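One contact in two related proteins. Structure 1 is 3-oxoacyl-(acyl-carrier protein) synthase II from Thermus thermophilus, which probably catalyses the condensation step of fatty acid elongation, adding two carbons from malonyl-ACP to a growing acyl chain: PDB 1J3N (chain A, 2.00 Å), residues T7-L12 and G234-E239. Structure 2 is 3-oxoacyl-[acyl-carrier-protein] synthase, mitochondrial from Arabidopsis thaliana: PDB 2IX4 (chain B, 1.95 Å), residues T6-V11 and G253-E258. One frame, after least-squares fit of the local backbone (RMSD 0.42 Å); residues are numbered along the deposited sequences.

Structure 1 (1J3N).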
loop_
_atom_site.group_PDB
_atom_site.type_symbol
_atom_site.label_atom_id
_atom_site.label_comp_id
_atom_site.label_asym_id
_atom_site.label_seq_id
_atom_site.Cartn_x
_atom_site.Cartn_y
_atom_site.Cartn_z
ATOM N N THR A 7 -17.471 -14.699 -2.981
ATOM C CA THR A 7 -18.920 -14.716 -3.138
ATOM C C THR A 7 -19.474 -13.538 -3.930
ATOM O O THR A 7 -20.687 -13.431 -4.127
ATOM C CB THR A 7 -19.609 -14.719 -1.765
ATOM O OG1 THR A 7 -19.279 -13.510 -1.065
ATOM C CG2 THR A 7 -19.152 -15.923 -0.941
ATOM N N GLY A 8 -18.594 -12.646 -4.364
ATOM C CA GLY A 8 -19.036 -11.495 -5.127
ATOM C C GLY A 8 -17.979 -11.033 -6.106
ATOM O O GLY A 8 -16.806 -10.953 -5.761
ATOM N N LEU A 9 -18.392 -10.735 -7.334
ATOM C CA LEU A 9 -17.466 -10.271 -8.346
ATOM C C LEU A 9 -17.953 -8.942 -8.914
ATOM O O LEU A 9 -19.022 -8.866 -9.523
ATOM C CB LEU A 9 -17.343 -11.310 -9.470
ATOM C CG LEU A 9 -16.912 -12.723 -9.046
ATOM C CD1 LEU A 9 -17.092 -13.684 -10.206
ATOM C CD2 LEU A 9 -15.460 -12.717 -8.572
ATOM N N GLY A 10 -17.173 -7.895 -8.674
ATOM C CA GLY A 10 -17.499 -6.575 -9.180
ATOM C C GLY A 10 -16.445 -6.241 -10.212
ATOM O O GLY A 10 -15.312 -5.917 -9.866
ATOM N N ALA A 11 -16.814 -6.336 -11.482
ATOM C CA ALA A 11 -15.881 -6.073 -12.566
ATOM C C ALA A 11 -16.235 -4.851 -13.405
ATOM O O ALA A 11 -17.353 -4.733 -13.904
ATOM C CB ALA A 11 -15.795 -7.303 -13.470
ATOM N N LEU A 12 -15.275 -3.940 -13.544
ATOM C CA LEU A 12 -15.458 -2.743 -14.363
ATOM C C LEU A 12 -14.299 -2.816 -15.352
ATOM O O LEU A 12 -13.180 -2.419 -15.033
ATOM C CB LEU A 12 -15.360 -1.477 -13.506
ATOM C CG LEU A 12 -15.698 -0.161 -14.210
ATOM C CD1 LEU A 12 -17.110 -0.222 -14.785
ATOM C CD2 LEU A 12 -15.575 0.989 -13.229
ATOM N N GLY A 234 -11.371 -3.966 -10.145
ATOM C CA GLY A 234 -11.872 -5.279 -9.816
ATOM C C GLY A 234 -11.983 -5.333 -8.311
ATOM O O GLY A 234 -10.984 -5.137 -7.611
ATOM N N VAL A 235 -13.196 -5.562 -7.818
ATOM C CA VAL A 235 -13.439 -5.668 -6.386
ATOM C C VAL A 235 -14.173 -6.979 -6.143
ATOM O O VAL A 235 -15.232 -7.239 -6.730
ATOM C CB VAL A 235 -14.287 -4.483 -5.854
ATOM C CG1 VAL A 235 -14.599 -4.688 -4.377
ATOM C CG2 VAL A 235 -13.524 -3.182 -6.034
ATOM N N LEU A 236 -13.590 -7.824 -5.304
ATOM C CA LEU A 236 -14.205 -9.103 -5.012
ATOM C C LEU A 236 -14.642 -9.138 -3.562
ATOM O O LEU A 236 -14.052 -8.480 -2.712
ATOM C CB LEU A 236 -13.220 -10.253 -5.280
ATOM C CG LEU A 236 -12.700 -10.441 -6.719
ATOM C CD1 LEU A 236 -11.692 -9.343 -7.085
ATOM C CD2 LEU A 236 -12.033 -11.800 -6.829
ATOM N N VAL A 237 -15.701 -9.887 -3.291
ATOM C CA VAL A 237 -16.188 -10.043 -1.928
ATOM C C VAL A 237 -15.528 -11.312 -1.379
ATOM O O VAL A 237 -15.805 -12.401 -1.863
ATOM C CB VAL A 237 -17.730 -10.227 -1.886
ATOM C CG1 VAL A 237 -18.182 -10.517 -0.459
ATOM C CG2 VAL A 237 -18.426 -8.974 -2.408
ATOM N N LEU A 238 -14.633 -11.172 -0.404
ATOM C CA LEU A 238 -13.996 -12.344 0.194
ATOM C C LEU A 238 -14.781 -12.571 1.475
ATOM O O LEU A 238 -15.168 -11.616 2.146
ATOM C CB LEU A 238 -12.521 -12.091 0.498
ATOM C CG LEU A 238 -11.605 -11.806 -0.693
ATOM C CD1 LEU A 238 -10.159 -11.996 -0.240
ATOM C CD2 LEU A 238 -11.919 -12.740 -1.858
ATOM N N GLU A 239 -15.016 -13.830 1.815
ATOM C CA GLU A 239 -15.845 -14.145 2.967
ATOM C C GLU A 239 -15.432 -15.448 3.632
ATOM O O GLU A 239 -15.043 -16.411 2.961
ATOM C CB GLU A 239 -17.290 -14.265 2.471
ATOM C CG GLU A 239 -18.397 -13.899 3.434
ATOM C CD GLU A 239 -19.776 -14.056 2.785
ATOM O OE1 GLU A 239 -19.901 -13.799 1.568
ATOM O OE2 GLU A 239 -20.734 -14.429 3.486
#

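Structure 2 (2IX4).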
loop_
_atom_site.group_PDB
_atom_site.type_symbol
_atom_site.label_atom_id
_atom_site.label_comp_id
_atom_site.label_asym_id
_atom_site.label_seq_id
_atom_site.Cartn_x
_atom_site.Cartn_y
_atom_site.Cartn_z
ATOM N N THR B 6 -17.503 -14.799 -2.691
ATOM C CA THR B 6 -18.962 -14.852 -2.794
ATOM C C THR B 6 -19.557 -13.773 -3.701
ATOM O O THR B 6 -20.757 -13.776 -3.965
ATOM C CB THR B 6 -19.636 -14.778 -1.398
ATOM O OG1 THR B 6 -19.134 -13.648 -0.674
ATOM C CG2 THR B 6 -19.370 -16.043 -0.600
ATOM N N GLY B 7 -18.718 -12.859 -4.182
ATOM C CA GLY B 7 -19.180 -11.793 -5.067
ATOM C C GLY B 7 -18.084 -11.290 -5.979
ATOM O O GLY B 7 -16.939 -11.151 -5.555
ATOM N N LEU B 8 -18.443 -11.026 -7.234
ATOM C CA LEU B 8 -17.502 -10.502 -8.225
ATOM C C LEU B 8 -18.031 -9.205 -8.834
ATOM O O LEU B 8 -19.229 -9.075 -9.099
ATOM C CB LEU B 8 -17.245 -11.531 -9.335
ATOM C CG LEU B 8 -16.759 -12.951 -9.006
ATOM C CD1 LEU B 8 -16.727 -13.798 -10.265
ATOM C CD2 LEU B 8 -15.393 -12.951 -8.348
ATOM N N GLY B 9 -17.132 -8.247 -9.052
ATOM C CA GLY B 9 -17.509 -6.966 -9.645
ATOM C C GLY B 9 -16.347 -6.348 -10.389
ATOM O O GLY B 9 -15.212 -6.394 -9.917
ATOM N N MET B 10 -16.623 -5.776 -11.559
ATOM C CA MET B 10 -15.560 -5.153 -12.352
ATOM C C MET B 10 -16.066 -4.138 -13.371
ATOM O O MET B 10 -17.217 -4.191 -13.816
ATOM C CB MET B 10 -14.693 -6.220 -13.044
ATOM C CG MET B 10 -15.365 -6.947 -14.215
ATOM S SD MET B 10 -14.738 -8.609 -14.537
ATOM C CE MET B 10 -12.970 -8.358 -14.435
ATOM N N VAL B 11 -15.182 -3.206 -13.712
ATOM C CA VAL B 11 -15.383 -2.281 -14.823
ATOM C C VAL B 11 -14.057 -2.206 -15.578
ATOM O O VAL B 11 -13.031 -1.827 -15.011
ATOM C CB VAL B 11 -15.921 -0.884 -14.352
ATOM C CG1 VAL B 11 -15.085 -0.295 -13.219
ATOM C CG2 VAL B 11 -16.035 0.092 -15.516
ATOM N N GLY B 253 -11.280 -3.997 -10.411
ATOM C CA GLY B 253 -11.779 -5.320 -10.073
ATOM C C GLY B 253 -11.977 -5.378 -8.574
ATOM O O GLY B 253 -11.088 -5.009 -7.807
ATOM N N VAL B 254 -13.157 -5.814 -8.155
ATOM C CA VAL B 254 -13.469 -5.926 -6.739
ATOM C C VAL B 254 -14.164 -7.259 -6.474
ATOM O O VAL B 254 -15.085 -7.649 -7.201
ATOM C CB VAL B 254 -14.347 -4.737 -6.245
ATOM C CG1 VAL B 254 -14.834 -4.973 -4.825
ATOM C CG2 VAL B 254 -13.575 -3.416 -6.324
ATOM N N ILE B 255 -13.703 -7.960 -5.442
ATOM C CA ILE B 255 -14.352 -9.196 -5.002
ATOM C C ILE B 255 -14.816 -9.103 -3.555
ATOM O O ILE B 255 -14.294 -8.302 -2.772
ATOM C CB ILE B 255 -13.439 -10.447 -5.177
ATOM C CG1 ILE B 255 -12.170 -10.335 -4.324
ATOM C CG2 ILE B 255 -13.103 -10.657 -6.645
ATOM C CD1 ILE B 255 -11.272 -11.562 -4.376
ATOM N N VAL B 256 -15.811 -9.918 -3.215
ATOM C CA VAL B 256 -16.221 -10.087 -1.830
ATOM C C VAL B 256 -15.592 -11.378 -1.318
ATOM O O VAL B 256 -15.901 -12.470 -1.801
ATOM C CB VAL B 256 -17.759 -10.120 -1.665
ATOM C CG1 VAL B 256 -18.140 -10.395 -0.214
ATOM C CG2 VAL B 256 -18.373 -8.807 -2.127
ATOM N N LEU B 257 -14.675 -11.228 -0.370
ATOM C CA LEU B 257 -14.088 -12.351 0.334
ATOM C C LEU B 257 -14.829 -12.524 1.648
ATOM O O LEU B 257 -15.213 -11.537 2.279
ATOM C CB LEU B 257 -12.615 -12.080 0.621
ATOM C CG LEU B 257 -11.637 -11.979 -0.547
ATOM C CD1 LEU B 257 -10.400 -11.222 -0.110
ATOM C CD2 LEU B 257 -11.273 -13.368 -1.071
ATOM N N GLU B 258 -15.052 -13.770 2.054
ATOM C CA GLU B 258 -15.612 -14.026 3.375
ATOM C C GLU B 258 -15.251 -15.387 3.942
ATOM O O GLU B 258 -14.965 -16.332 3.205
ATOM C CB GLU B 258 -17.130 -13.764 3.431
ATOM C CG GLU B 258 -18.024 -14.734 2.718
ATOM C CD GLU B 258 -19.497 -14.342 2.832
ATOM O OE1 GLU B 258 -20.106 -14.529 3.910
ATOM O OE2 GLU B 258 -20.055 -13.846 1.835
#

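Structure 1 (1J3N)
Leu9 and Leu236 meet across two antiparallel strands, 4-13 and 232-240, neighbours in the mixed sheet of this thiolase-like fold. They form a non-hydrogen-bonded pair, and their side chains cross at a slant, with CD2 of Leu9 4.0 Å from CD2 of Leu236. Leu236 holds CG anti to its carbonyl carbon (chi1 -62°), which brings CG and CD2 against CD2 of Leu9. Helix 343-357 covers the Leu9-Leu236 face, Ile349 touching both and Ala11. CB of Leu236 stands 3.7 Å from the carbonyl O of Gly8. CG1 of Val237, on the other face, touches OG1 of Thr7. That hydroxyl donates to OE1 of Glu239 at 2.7 Å, the two side chains crossing at about a right angle. His243 and Arg247 hold OE2 of the same carboxylate. Between the backbones, Val235 N donates to Gly10 O at 3.0 Å.

Structure 2 (2IX4)
Leu8 and Ile255 form a non-hydrogen-bonded pair, their side chains crossing at a slant, CD2 of Leu8 3.7 Å from CG2 of Ile255. CG1 of Ile255 sits between its backbone N and carbonyl carbon (chi1 62°), leaving CG2 to meet the leucine while CD1 leads away from strand 3-12. Helix 364-378 covers the Leu8-Ile255 face, Ile370 touching Ile255 and Met10. CB of Ile255 stands 3.6 Å from Gly7 O. CB of Met10 lies 4.3 Å from CA of Gly253; the side chain also touches Phe371. CG1 of Val256, on the other face, touches OG1 of Thr6. That hydroxyl donates to OE2 of Glu258 at 2.7 Å, the side chains crossing at about a right angle. Arg266 and His262 hold this carboxylate. Val254 N donates to Gly9 O at 2.8 Å, in sheet packing away from the hexanoic acid and potassium sites.

Structure 1 against structure 2
The sharpest difference is at Ala11(A) against Met10(B). CG, SD and CE of Met10(B) have no counterpart in Ala11(A), so a methyl on this buried face gives way to a longer thioether side chain. The backbone differs as well: the CA atoms stand 1.0 Å apart after superposition and the CB atoms 1.6 Å apart, and the strand may have adjusted to the larger side chain.

On the same face Leu236(A) is exchanged for Ile255(B). The CB atoms coincide within the error, and CG of Leu236(A) and CG2 of Ile255(B) lie 0.5 Å apart after superposition. From there the branches part: CD1 and CD2 of Leu236(A) have no counterpart in Ile255(B), whereas CG1 and CD1 of Ile255(B) fill places that Leu236(A) does not use. The touch on Leu9(A) or Leu8(B) is kept, with that leucine in place, and so is the approach of CB to the carbonyl O of Gly8(A) or Gly7(B). The exchange thus redistributes apolar bulk beyond a shared inner carbon. Leu238(A) and Leu257(B), which touch this side chain in both, also lie differently.

Next along the strand, Leu12(A) against Val11(B) swaps one buried aliphatic group for a shorter one, the CB atoms 1.2 Å apart after superposition.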